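Local coordinates for protein RNA-dependent RNA Polymerase (Bombyx mori cytoplasmic polyhedrosis virus, PDB 6TZ0) that transcribes the viral double-stranded RNA genome conservatively into plus strands and probably also makes the minus strands during genome replication, as an RNA-dependent RNA polymerase, at residues 72-77 against 237-242; 76-81 against 198-203; 379-384 against 604-609; 399-404 against 571-576. One frame throughout, in Å; residues are numbered along the deposited sequence.

Interaction 1: residues 72-77 against 237-242; sequences PNEITN and CAKDSY
Glu-74 and Lys-239 lie across each other at a slant, and what meets is the stem of the lysine rather than its tip. Carboxylate oxygen OE1 of Glu-74 sits 3.3 Å from CG of Lys-239, while the same oxygen stays 4.7 Å from NZ, so opposite charges are near one another without a salt bridge. The glutamate reaches this spot because its chain folds at the second torsion (chi2 86°). Lys-239 starts out extended and bends only at chi3, -72°, which carries CE to 3.8 Å from CB of Pro-72. Pro-72 occupies the N-cap position of the short helix 73-76 and also leans on Leu-235 of helix 224-237. The contact thus sets this one-turn helix against the connection between helices 224-237 and 242-248, all within the N-terminal region of the polymerase. On the buried side, Ile-75 offers only the end of its longer branch: CD1 approaches the carbonyl oxygen of Ala-238 at 3.7 Å and lies 4.1 Å from CB of Ala-238. That carbonyl oxygen is hydrogen-bonded by Thr-106 OG1, and the methyl of Ala-238 packs further on Phe-206.

Interaction 2: residues 76-81 against 198-203; sequences TNPKEY and SVASIL
Pro-78 packs its ring against the backbone and methyl group of Ala-200, and this is where the contact is close. The leading atom is CG of the proline, which stands 3.7 Å from CA of Ala-200 and 3.8 Å from CB of Ala-200. The CG corner of the proline ring thus rests on Ala-200, which is buried. Next to it on the ring, CD of Pro-78 adds a further contact, 3.9 Å from the carbonyl oxygen of Ser-198. No hydrogen bond joins the two segments directly. Both are irregular loops of the N-terminal region, one following helix 73-76 and the other leading from strand 191-194 to helix 206-218, and a third piece of chain ties them together: Lys-79 shares backbone hydrogen bonding with Arg-108, and Val-199 with Ala-109. The loose side begins at Ser-198, which is exposed, and continues along Lys-79 and Glu-80, exposed residues whose side chains stay clear of 198-203. There polar groups take over from the proline: Lys-79 NZ forms a salt bridge with Asp-85 and Glu-80 OE1 one with Arg-108. Strand 191-194 runs just ahead of Asn-195, which binds ATP, although none is bound to this chain here, and the side chain of Val-199 is about 8 Å from that of Asn-195.

Interaction 3: residues 379-384 against 604-609; sequences ESLKQK and AAWQAC
A classic beta bulge, in which Leu-381 and Lys-382 both face Met-373, is where strand 380-384 meets the indole of Trp-606. The strand is an outermost one of a four-stranded antiparallel sheet in the central polymerase domain, and Trp-606 stands in the first turn of helix 604-614, which directly follows strand 598-602 at the other margin of the same sheet. The indole N-H is directed at the backbone: NE1 of Trp-606 donates to the carbonyl oxygen of Leu-381 at 2.7 Å, with an angle of 147° at the hydrogen. The acceptor lies close to the plane of the indole, and seen from the carbonyl the nitrogen is tilted modestly out of the C=O plane. A buried indole nitrogen is satisfied in this way, and the bond limits rotation of the ring. Trp-606 can reach so far because its CG is anti to the backbone N (chi1 179°), which swings the ring off the helix toward the strand. Met-373 and Leu-568 also pack on the tryptophan, the latter from helix 557-573. The Leu-381 and Trp-606 side chains cross at about a right angle, and the leucine brings two of its atoms to bear. CB lies 3.6 Å from CZ2 of Trp-606, on the six-membered ring. Methyl CD2 sits over one face of the five-membered ring in a CH-pi contact, 3.8 Å from its centroid and 24° off the normal, with NE1 its closest ring atom at 3.5 Å.

Interaction 4: residues 399-404 against 571-576; sequences SFTDEI and ASKCTV
Van der Waals packing between Thr-401 and Lys-573 makes up most of this contact. The aliphatic end of the lysine passes alongside the threonine hydroxyl, with OG1 of Thr-401 3.4 Å from CE and 3.5 Å from CD of Lys-573. Behind the hydroxyl, CB of Thr-401 is 4.0 Å from that CD. Beyond CB the lysine is extended through chi2 and chi3 and bends at chi4 (65°), where the last bond turns and leaves NZ 3.6 Å from OG1 of Thr-401. The two residues belong to helix ends: Thr-401 opens helix 401-409 and Lys-573 closes helix 557-573, so the last turn of one helix is laid on the first turn of the other within the central polymerase domain. No hydrogen bond joins the two segments. Thr-401 OG1 is weakly bonded to Ser-398 O, just ahead of its helix, and Thr-575 N is bonded to Asn-409 OD1 at the far end of helix 401-409. Electrostatics enter at longer range. Asp-402 OD1 is 6.4 Å from NZ of Lys-573, too far for a salt bridge, although the carboxylate may exert a weak attraction on the ammonium group.

In the fold
The four contacts form two pairs. Interactions 1 and 2 share Thr-76 and Asn-77, have centres about 8 Å apart, and pack together where Ile-75 O meets CB of Ala-200 at 3.9 Å. Interactions 3 and 4 have centres about 12 Å apart, and interaction 4 is nested inside the chain loop that interaction 3 closes. A probable hydrogen bond from Ala-604 N to Val-576 O, 2.8 Å, joins them, and Trp-606 also rests on Ala-571 and Ser-572. Between interactions 1 and 3 the centres are about 58 Å apart. Interactions 1, 3 and 4 lie away from the ATP-, UTP- and magnesium-binding residues; in interaction 2 the Val-199 side chain is about 8 Å from that of ATP-binding Asn-195 and about 11 Å from that of Tyr-184.

Interaction 1: residues 72-77 against 237-242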
loop_
_atom_site.group_PDB
_atom_site.type_symbol
_atom_site.label_atom_id
_atom_site.label_comp_id
_atom_site.label_asym_id
_atom_site.label_seq_id
_atom_site.Cartn_x
_atom_site.Cartn_y
_atom_site.Cartn_z
ATOM N N PRO A 72 -19.956 -13.687 33.395
ATOM C CA PRO A 72 -20.792 -14.828 33.010
ATOM C C PRO A 72 -20.099 -16.160 33.264
ATOM O O PRO A 72 -18.892 -16.238 33.496
ATOM C CB PRO A 72 -21.023 -14.602 31.514
ATOM C CG PRO A 72 -19.836 -13.829 31.075
ATOM C CD PRO A 72 -19.470 -12.940 32.221
ATOM N N ASN A 73 -20.903 -17.224 33.206
ATOM C CA ASN A 73 -20.412 -18.555 33.542
ATOM C C ASN A 73 -19.511 -19.111 32.449
ATOM O O ASN A 73 -18.652 -19.954 32.726
ATOM C CB ASN A 73 -21.592 -19.494 33.785
ATOM C CG ASN A 73 -21.209 -20.728 34.577
ATOM O OD1 ASN A 73 -20.079 -20.862 35.044
ATOM N ND2 ASN A 73 -22.152 -21.647 34.721
ATOM N N GLU A 74 -19.670 -18.637 31.211
ATOM C CA GLU A 74 -18.872 -19.128 30.092
ATOM C C GLU A 74 -17.414 -18.686 30.162
ATOM O O GLU A 74 -16.576 -19.257 29.460
ATOM C CB GLU A 74 -19.476 -18.657 28.771
ATOM C CG GLU A 74 -20.824 -19.259 28.422
ATOM C CD GLU A 74 -21.993 -18.501 29.022
ATOM O OE1 GLU A 74 -21.765 -17.469 29.686
ATOM O OE2 GLU A 74 -23.145 -18.932 28.823
ATOM N N ILE A 75 -17.094 -17.688 30.976
ATOM C CA ILE A 75 -15.716 -17.243 31.135
ATOM C C ILE A 75 -15.015 -18.004 32.251
ATOM O O ILE A 75 -13.883 -18.463 32.088
ATOM C CB ILE A 75 -15.689 -15.718 31.374
ATOM C CG1 ILE A 75 -16.316 -14.990 30.186
ATOM C CG2 ILE A 75 -14.273 -15.222 31.595
ATOM C CD1 ILE A 75 -15.587 -15.212 28.888
ATOM N N THR A 76 -15.677 -18.156 33.400
ATOM C CA THR A 76 -15.077 -18.897 34.505
ATOM C C THR A 76 -15.128 -20.399 34.258
ATOM O O THR A 76 -14.207 -21.125 34.646
ATOM C CB THR A 76 -15.775 -18.550 35.818
ATOM O OG1 THR A 76 -17.161 -18.893 35.726
ATOM C CG2 THR A 76 -15.649 -17.071 36.115
ATOM N N ASN A 77 -16.193 -20.882 33.614
ATOM C CA ASN A 77 -16.358 -22.293 33.272
ATOM C C ASN A 77 -16.449 -22.391 31.755
ATOM O O ASN A 77 -17.555 -22.410 31.194
ATOM C CB ASN A 77 -17.603 -22.880 33.928
ATOM C CG ASN A 77 -17.516 -22.882 35.430
ATOM O OD1 ASN A 77 -16.482 -23.220 36.003
ATOM N ND2 ASN A 77 -18.599 -22.483 36.083
ATOM N N CYS A 237 -19.557 -9.714 25.268
ATOM C CA CYS A 237 -19.169 -9.993 23.891
ATOM C C CYS A 237 -18.262 -11.210 23.807
ATOM O O CYS A 237 -18.273 -11.923 22.799
ATOM C CB CYS A 237 -18.489 -8.775 23.274
ATOM S SG CYS A 237 -19.580 -7.359 23.077
ATOM N N ALA A 238 -17.491 -11.473 24.857
ATOM C CA ALA A 238 -16.631 -12.648 24.903
ATOM C C ALA A 238 -17.354 -13.919 25.320
ATOM O O ALA A 238 -16.707 -14.966 25.399
ATOM C CB ALA A 238 -15.479 -12.413 25.863
ATOM N N LYS A 239 -18.653 -13.835 25.621
ATOM C CA LYS A 239 -19.437 -15.008 26.013
ATOM C C LYS A 239 -19.430 -16.109 24.948
ATOM O O LYS A 239 -19.405 -17.297 25.281
ATOM C CB LYS A 239 -20.863 -14.566 26.330
ATOM C CG LYS A 239 -21.756 -15.626 26.900
ATOM C CD LYS A 239 -23.133 -15.061 27.177
ATOM C CE LYS A 239 -23.093 -14.139 28.377
ATOM N NZ LYS A 239 -24.448 -13.667 28.761
ATOM N N ASP A 240 -19.449 -15.745 23.667
ATOM C CA ASP A 240 -19.337 -16.734 22.597
ATOM C C ASP A 240 -18.071 -16.547 21.773
ATOM O O ASP A 240 -17.249 -17.464 21.687
ATOM C CB ASP A 240 -20.576 -16.661 21.694
ATOM C CG ASP A 240 -20.674 -17.816 20.707
ATOM O OD1 ASP A 240 -19.846 -18.747 20.736
ATOM O OD2 ASP A 240 -21.598 -17.784 19.874
ATOM N N SER A 241 -17.895 -15.387 21.157
ATOM C CA SER A 241 -16.711 -15.099 20.361
ATOM C C SER A 241 -16.497 -13.602 20.438
ATOM O O SER A 241 -17.365 -12.835 20.018
ATOM C CB SER A 241 -16.878 -15.554 18.917
ATOM O OG SER A 241 -15.724 -15.248 18.159
ATOM N N TYR A 242 -15.349 -13.199 20.974
ATOM C CA TYR A 242 -15.174 -11.821 21.416
ATOM C C TYR A 242 -15.024 -10.864 20.241
ATOM O O TYR A 242 -15.718 -9.840 20.175
ATOM C CB TYR A 242 -13.977 -11.769 22.362
ATOM C CG TYR A 242 -13.613 -10.424 22.916
ATOM C CD1 TYR A 242 -14.522 -9.692 23.660
ATOM C CD2 TYR A 242 -12.321 -9.941 22.800
ATOM C CE1 TYR A 242 -14.181 -8.473 24.197
ATOM C CE2 TYR A 242 -11.965 -8.730 23.341
ATOM C CZ TYR A 242 -12.898 -8.003 24.042
ATOM O OH TYR A 242 -12.550 -6.793 24.583
#

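Interaction 2: residues 76-81 against 198-203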
loop_
_atom_site.group_PDB
_atom_site.type_symbol
_atom_site.label_atom_id
_atom_site.label_comp_id
_atom_site.label_asym_id
_atom_site.label_seq_id
_atom_site.Cartn_x
_atom_site.Cartn_y
_atom_site.Cartn_z
ATOM N N THR A 76 -15.677 -18.156 33.400
ATOM C CA THR A 76 -15.077 -18.897 34.505
ATOM C C THR A 76 -15.128 -20.399 34.258
ATOM O O THR A 76 -14.207 -21.125 34.646
ATOM C CB THR A 76 -15.775 -18.550 35.818
ATOM O OG1 THR A 76 -17.161 -18.893 35.726
ATOM C CG2 THR A 76 -15.649 -17.071 36.115
ATOM N N ASN A 77 -16.193 -20.882 33.614
ATOM C CA ASN A 77 -16.358 -22.293 33.272
ATOM C C ASN A 77 -16.449 -22.391 31.755
ATOM O O ASN A 77 -17.555 -22.410 31.194
ATOM C CB ASN A 77 -17.603 -22.880 33.928
ATOM C CG ASN A 77 -17.516 -22.882 35.430
ATOM O OD1 ASN A 77 -16.482 -23.220 36.003
ATOM N ND2 ASN A 77 -18.599 -22.483 36.083
ATOM N N PRO A 78 -15.315 -22.453 31.060
ATOM C CA PRO A 78 -15.349 -22.459 29.596
ATOM C C PRO A 78 -15.824 -23.795 29.054
ATOM O O PRO A 78 -15.662 -24.840 29.687
ATOM C CB PRO A 78 -13.890 -22.200 29.209
ATOM C CG PRO A 78 -13.254 -21.654 30.429
ATOM C CD PRO A 78 -13.941 -22.328 31.560
ATOM N N LYS A 79 -16.408 -23.752 27.862
ATOM C CA LYS A 79 -16.849 -24.972 27.215
ATOM C C LYS A 79 -15.647 -25.758 26.699
ATOM O O LYS A 79 -14.518 -25.266 26.646
ATOM C CB LYS A 79 -17.784 -24.674 26.048
ATOM C CG LYS A 79 -17.063 -24.083 24.858
ATOM C CD LYS A 79 -17.974 -23.917 23.670
ATOM C CE LYS A 79 -17.186 -23.438 22.469
ATOM N NZ LYS A 79 -18.035 -23.287 21.262
ATOM N N GLU A 80 -15.902 -26.994 26.304
ATOM C CA GLU A 80 -14.842 -27.770 25.694
ATOM C C GLU A 80 -14.763 -27.429 24.212
ATOM O O GLU A 80 -15.701 -26.877 23.631
ATOM C CB GLU A 80 -15.086 -29.262 25.909
ATOM C CG GLU A 80 -15.226 -29.618 27.378
ATOM C CD GLU A 80 -13.953 -29.399 28.170
ATOM O OE1 GLU A 80 -12.866 -29.690 27.642
ATOM O OE2 GLU A 80 -14.039 -28.913 29.315
ATOM N N TYR A 81 -13.620 -27.740 23.608
ATOM C CA TYR A 81 -13.386 -27.397 22.210
ATOM C C TYR A 81 -14.312 -28.174 21.285
ATOM O O TYR A 81 -14.398 -29.403 21.356
ATOM C CB TYR A 81 -11.929 -27.657 21.836
ATOM C CG TYR A 81 -11.665 -27.507 20.361
ATOM C CD1 TYR A 81 -11.610 -26.256 19.765
ATOM C CD2 TYR A 81 -11.477 -28.629 19.561
ATOM C CE1 TYR A 81 -11.381 -26.130 18.413
ATOM C CE2 TYR A 81 -11.256 -28.510 18.222
ATOM C CZ TYR A 81 -11.204 -27.266 17.652
ATOM O OH TYR A 81 -10.978 -27.175 16.306
ATOM N N SER A 198 -7.145 -24.914 32.903
ATOM C CA SER A 198 -8.585 -24.803 33.102
ATOM C C SER A 198 -9.103 -23.420 32.724
ATOM O O SER A 198 -10.314 -23.176 32.759
ATOM C CB SER A 198 -8.929 -25.128 34.553
ATOM O OG SER A 198 -8.329 -24.190 35.425
ATOM N N VAL A 199 -8.206 -22.507 32.349
ATOM C CA VAL A 199 -8.609 -21.135 32.086
ATOM C C VAL A 199 -9.091 -21.022 30.636
ATOM O O VAL A 199 -8.851 -21.909 29.808
ATOM C CB VAL A 199 -7.430 -20.192 32.391
ATOM C CG1 VAL A 199 -6.424 -20.155 31.248
ATOM C CG2 VAL A 199 -7.899 -18.812 32.800
ATOM N N ALA A 200 -9.803 -19.936 30.334
ATOM C CA ALA A 200 -10.394 -19.750 29.016
ATOM C C ALA A 200 -9.342 -19.414 27.967
ATOM O O ALA A 200 -8.204 -19.068 28.279
ATOM C CB ALA A 200 -11.445 -18.645 29.048
ATOM N N SER A 201 -9.751 -19.510 26.701
ATOM C CA SER A 201 -8.812 -19.336 25.599
ATOM C C SER A 201 -8.598 -17.865 25.267
ATOM O O SER A 201 -7.478 -17.450 24.953
ATOM C CB SER A 201 -9.317 -20.089 24.376
ATOM O OG SER A 201 -10.565 -19.568 23.966
ATOM N N ILE A 202 -9.662 -17.058 25.334
ATOM C CA ILE A 202 -9.575 -15.630 25.024
ATOM C C ILE A 202 -9.080 -14.820 26.211
ATOM O O ILE A 202 -8.917 -13.597 26.111
ATOM C CB ILE A 202 -10.969 -15.208 24.512
ATOM C CG1 ILE A 202 -10.919 -13.905 23.705
ATOM C CG2 ILE A 202 -11.928 -15.083 25.679
ATOM C CD1 ILE A 202 -10.031 -13.959 22.490
ATOM N N LEU A 203 -8.790 -15.481 27.324
ATOM C CA LEU A 203 -8.423 -14.790 28.556
ATOM C C LEU A 203 -7.105 -14.001 28.522
ATOM O O LEU A 203 -7.026 -12.993 29.244
ATOM C CB LEU A 203 -8.453 -15.829 29.686
ATOM C CG LEU A 203 -8.541 -15.494 31.175
ATOM C CD1 LEU A 203 -7.200 -15.242 31.795
ATOM C CD2 LEU A 203 -9.457 -14.305 31.389
#

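Interaction 3: residues 379-384 against 604-609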
loop_
_atom_site.group_PDB
_atom_site.type_symbol
_atom_site.label_atom_id
_atom_site.label_comp_id
_atom_site.label_asym_id
_atom_site.label_seq_id
_atom_site.Cartn_x
_atom_site.Cartn_y
_atom_site.Cartn_z
ATOM N N GLU A 379 -7.445 -6.055 -29.144
ATOM C CA GLU A 379 -7.367 -5.391 -27.855
ATOM C C GLU A 379 -7.568 -3.890 -28.033
ATOM O O GLU A 379 -7.156 -3.306 -29.035
ATOM C CB GLU A 379 -6.014 -5.680 -27.213
ATOM C CG GLU A 379 -5.793 -7.154 -26.946
ATOM C CD GLU A 379 -4.381 -7.466 -26.510
ATOM O OE1 GLU A 379 -3.528 -6.557 -26.536
ATOM O OE2 GLU A 379 -4.117 -8.629 -26.146
ATOM N N SER A 380 -8.208 -3.267 -27.050
ATOM C CA SER A 380 -8.697 -1.905 -27.210
ATOM C C SER A 380 -7.582 -0.881 -27.065
ATOM O O SER A 380 -6.779 -0.944 -26.131
ATOM C CB SER A 380 -9.797 -1.622 -26.192
ATOM O OG SER A 380 -10.259 -0.292 -26.299
ATOM N N LEU A 381 -7.551 0.070 -27.994
ATOM C CA LEU A 381 -6.687 1.238 -27.942
ATOM C C LEU A 381 -7.446 2.538 -27.738
ATOM O O LEU A 381 -6.864 3.506 -27.253
ATOM C CB LEU A 381 -5.861 1.338 -29.227
ATOM C CG LEU A 381 -4.708 0.360 -29.414
ATOM C CD1 LEU A 381 -4.214 0.392 -30.808
ATOM C CD2 LEU A 381 -3.584 0.771 -28.526
ATOM N N LYS A 382 -8.731 2.571 -28.072
ATOM C CA LYS A 382 -9.544 3.769 -27.963
ATOM C C LYS A 382 -10.993 3.345 -27.812
ATOM O O LYS A 382 -11.462 2.467 -28.533
ATOM C CB LYS A 382 -9.373 4.656 -29.191
ATOM C CG LYS A 382 -9.999 6.013 -29.089
ATOM C CD LYS A 382 -9.782 6.763 -30.375
ATOM C CE LYS A 382 -8.316 7.092 -30.567
ATOM N NZ LYS A 382 -7.841 8.075 -29.559
ATOM N N GLN A 383 -11.703 3.984 -26.889
ATOM C CA GLN A 383 -13.045 3.537 -26.552
ATOM C C GLN A 383 -13.839 4.682 -25.942
ATOM O O GLN A 383 -13.277 5.663 -25.454
ATOM C CB GLN A 383 -12.979 2.326 -25.624
ATOM C CG GLN A 383 -12.103 2.557 -24.431
ATOM C CD GLN A 383 -11.911 1.313 -23.616
ATOM O OE1 GLN A 383 -12.449 0.263 -23.941
ATOM N NE2 GLN A 383 -11.139 1.419 -22.548
ATOM N N LYS A 384 -15.160 4.540 -25.984
ATOM C CA LYS A 384 -16.067 5.623 -25.637
ATOM C C LYS A 384 -17.389 5.013 -25.207
ATOM O O LYS A 384 -17.793 3.971 -25.723
ATOM C CB LYS A 384 -16.253 6.561 -26.836
ATOM C CG LYS A 384 -16.967 7.862 -26.550
ATOM C CD LYS A 384 -17.011 8.718 -27.792
ATOM C CE LYS A 384 -17.510 10.113 -27.486
ATOM N NZ LYS A 384 -18.928 10.126 -27.062
ATOM N N ALA A 604 4.882 5.112 -26.936
ATOM C CA ALA A 604 5.257 4.038 -26.021
ATOM C C ALA A 604 4.273 3.899 -24.868
ATOM O O ALA A 604 3.951 2.778 -24.447
ATOM C CB ALA A 604 6.660 4.286 -25.481
ATOM N N ALA A 605 3.799 5.028 -24.339
ATOM C CA ALA A 605 2.917 5.014 -23.180
ATOM C C ALA A 605 1.568 4.396 -23.501
ATOM O O ALA A 605 0.986 3.711 -22.658
ATOM C CB ALA A 605 2.729 6.431 -22.657
ATOM N N TRP A 606 1.077 4.598 -24.720
ATOM C CA TRP A 606 -0.217 4.049 -25.096
ATOM C C TRP A 606 -0.114 2.554 -25.371
ATOM O O TRP A 606 -1.052 1.803 -25.081
ATOM C CB TRP A 606 -0.756 4.878 -26.263
ATOM C CG TRP A 606 -2.054 4.539 -26.867
ATOM C CD1 TRP A 606 -3.135 4.007 -26.245
ATOM C CD2 TRP A 606 -2.500 4.951 -28.155
ATOM N NE1 TRP A 606 -4.191 3.938 -27.111
ATOM C CE2 TRP A 606 -3.829 4.527 -28.292
ATOM C CE3 TRP A 606 -1.887 5.602 -29.227
ATOM C CZ2 TRP A 606 -4.554 4.720 -29.456
ATOM C CZ3 TRP A 606 -2.609 5.788 -30.384
ATOM C CH2 TRP A 606 -3.926 5.351 -30.488
ATOM N N GLN A 607 1.061 2.093 -25.810
ATOM C CA GLN A 607 1.340 0.660 -25.874
ATOM C C GLN A 607 1.341 0.035 -24.487
ATOM O O GLN A 607 0.744 -1.029 -24.275
ATOM C CB GLN A 607 2.689 0.404 -26.538
ATOM C CG GLN A 607 2.770 0.771 -27.985
ATOM C CD GLN A 607 4.146 0.554 -28.542
ATOM O OE1 GLN A 607 5.027 0.051 -27.861
ATOM N NE2 GLN A 607 4.359 0.989 -29.769
ATOM N N ALA A 608 2.009 0.688 -23.528
ATOM C CA ALA A 608 2.077 0.154 -22.169
ATOM C C ALA A 608 0.711 0.134 -21.502
ATOM O O ALA A 608 0.344 -0.856 -20.860
ATOM C CB ALA A 608 3.058 0.969 -21.331
ATOM N N CYS A 609 -0.065 1.204 -21.665
ATOM C CA CYS A 609 -1.378 1.270 -21.040
ATOM C C CYS A 609 -2.358 0.298 -21.678
ATOM O O CYS A 609 -3.166 -0.316 -20.975
ATOM C CB CYS A 609 -1.914 2.695 -21.100
ATOM S SG CYS A 609 -0.989 3.833 -20.081
#

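Interaction 4: residues 399-404 against 571-576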
loop_
_atom_site.group_PDB
_atom_site.type_symbol
_atom_site.label_atom_id
_atom_site.label_comp_id
_atom_site.label_asym_id
_atom_site.label_seq_id
_atom_site.Cartn_x
_atom_site.Cartn_y
_atom_site.Cartn_z
ATOM N N SER A 399 -12.594 16.435 -20.122
ATOM C CA SER A 399 -12.137 17.808 -20.249
ATOM C C SER A 399 -10.761 18.036 -19.643
ATOM O O SER A 399 -10.237 19.147 -19.744
ATOM C CB SER A 399 -13.158 18.738 -19.603
ATOM O OG SER A 399 -13.292 18.448 -18.231
ATOM N N PHE A 400 -10.159 17.019 -19.033
ATOM C CA PHE A 400 -8.848 17.137 -18.415
ATOM C C PHE A 400 -7.738 16.472 -19.213
ATOM O O PHE A 400 -6.574 16.617 -18.841
ATOM C CB PHE A 400 -8.867 16.535 -17.006
ATOM C CG PHE A 400 -9.651 17.334 -16.011
ATOM C CD1 PHE A 400 -9.073 18.408 -15.360
ATOM C CD2 PHE A 400 -10.967 17.016 -15.729
ATOM C CE1 PHE A 400 -9.790 19.141 -14.443
ATOM C CE2 PHE A 400 -11.683 17.749 -14.818
ATOM C CZ PHE A 400 -11.093 18.817 -14.181
ATOM N N THR A 401 -8.062 15.775 -20.305
ATOM C CA THR A 401 -7.100 14.866 -20.924
ATOM C C THR A 401 -5.969 15.593 -21.639
ATOM O O THR A 401 -4.833 15.105 -21.643
ATOM C CB THR A 401 -7.812 13.929 -21.894
ATOM O OG1 THR A 401 -8.484 14.704 -22.887
ATOM C CG2 THR A 401 -8.815 13.066 -21.168
ATOM N N ASP A 402 -6.236 16.757 -22.226
ATOM C CA ASP A 402 -5.208 17.430 -23.011
ATOM C C ASP A 402 -4.171 18.123 -22.135
ATOM O O ASP A 402 -2.970 18.070 -22.439
ATOM C CB ASP A 402 -5.856 18.428 -23.965
ATOM C CG ASP A 402 -4.870 19.005 -24.952
ATOM O OD1 ASP A 402 -4.476 18.277 -25.890
ATOM O OD2 ASP A 402 -4.487 20.185 -24.788
ATOM N N GLU A 403 -4.608 18.738 -21.036
ATOM C CA GLU A 403 -3.683 19.310 -20.065
ATOM C C GLU A 403 -2.838 18.235 -19.392
ATOM O O GLU A 403 -1.626 18.417 -19.205
ATOM C CB GLU A 403 -4.465 20.106 -19.025
ATOM C CG GLU A 403 -3.613 20.759 -17.962
ATOM C CD GLU A 403 -2.759 21.889 -18.491
ATOM O OE1 GLU A 403 -3.156 22.528 -19.490
ATOM O OE2 GLU A 403 -1.686 22.142 -17.903
ATOM N N ILE A 404 -3.452 17.097 -19.045
ATOM C CA ILE A 404 -2.713 15.998 -18.431
ATOM C C ILE A 404 -1.711 15.406 -19.415
ATOM O O ILE A 404 -0.585 15.077 -19.034
ATOM C CB ILE A 404 -3.684 14.937 -17.872
ATOM C CG1 ILE A 404 -4.445 15.494 -16.679
ATOM C CG2 ILE A 404 -2.962 13.712 -17.378
ATOM C CD1 ILE A 404 -5.557 14.609 -16.207
ATOM N N ALA A 571 -3.426 8.715 -22.951
ATOM C CA ALA A 571 -2.318 8.032 -23.600
ATOM C C ALA A 571 -2.347 8.206 -25.109
ATOM O O ALA A 571 -1.289 8.260 -25.740
ATOM C CB ALA A 571 -2.341 6.550 -23.241
ATOM N N SER A 572 -3.533 8.301 -25.704
ATOM C CA SER A 572 -3.603 8.550 -27.136
ATOM C C SER A 572 -3.231 9.987 -27.461
ATOM O O SER A 572 -2.602 10.248 -28.492
ATOM C CB SER A 572 -5.000 8.239 -27.655
ATOM O OG SER A 572 -5.925 9.193 -27.179
ATOM N N LYS A 573 -3.596 10.938 -26.594
ATOM C CA LYS A 573 -3.293 12.333 -26.905
ATOM C C LYS A 573 -1.823 12.703 -26.731
ATOM O O LYS A 573 -1.387 13.697 -27.313
ATOM C CB LYS A 573 -4.146 13.279 -26.062
ATOM C CG LYS A 573 -5.585 13.397 -26.517
ATOM C CD LYS A 573 -6.363 14.326 -25.615
ATOM C CE LYS A 573 -7.747 14.618 -26.174
ATOM N NZ LYS A 573 -8.621 13.418 -26.222
ATOM N N CYS A 574 -1.046 11.947 -25.964
ATOM C CA CYS A 574 0.296 12.394 -25.623
ATOM C C CYS A 574 1.303 11.984 -26.696
ATOM O O CYS A 574 0.960 11.395 -27.721
ATOM C CB CYS A 574 0.709 11.862 -24.251
ATOM S SG CYS A 574 0.875 10.081 -24.125
ATOM N N THR A 575 2.571 12.327 -26.464
ATOM C CA THR A 575 3.671 11.990 -27.372
ATOM C C THR A 575 4.861 11.596 -26.498
ATOM O O THR A 575 5.683 12.440 -26.134
ATOM C CB THR A 575 4.004 13.161 -28.288
ATOM O OG1 THR A 575 2.824 13.572 -28.986
ATOM C CG2 THR A 575 5.052 12.762 -29.317
ATOM N N VAL A 576 4.938 10.316 -26.150
ATOM C CA VAL A 576 5.978 9.803 -25.258
ATOM C C VAL A 576 6.661 8.621 -25.926
ATOM O O VAL A 576 6.057 7.548 -26.040
ATOM C CB VAL A 576 5.407 9.384 -23.891
ATOM C CG1 VAL A 576 6.488 8.757 -23.025
ATOM C CG2 VAL A 576 4.792 10.560 -23.166
#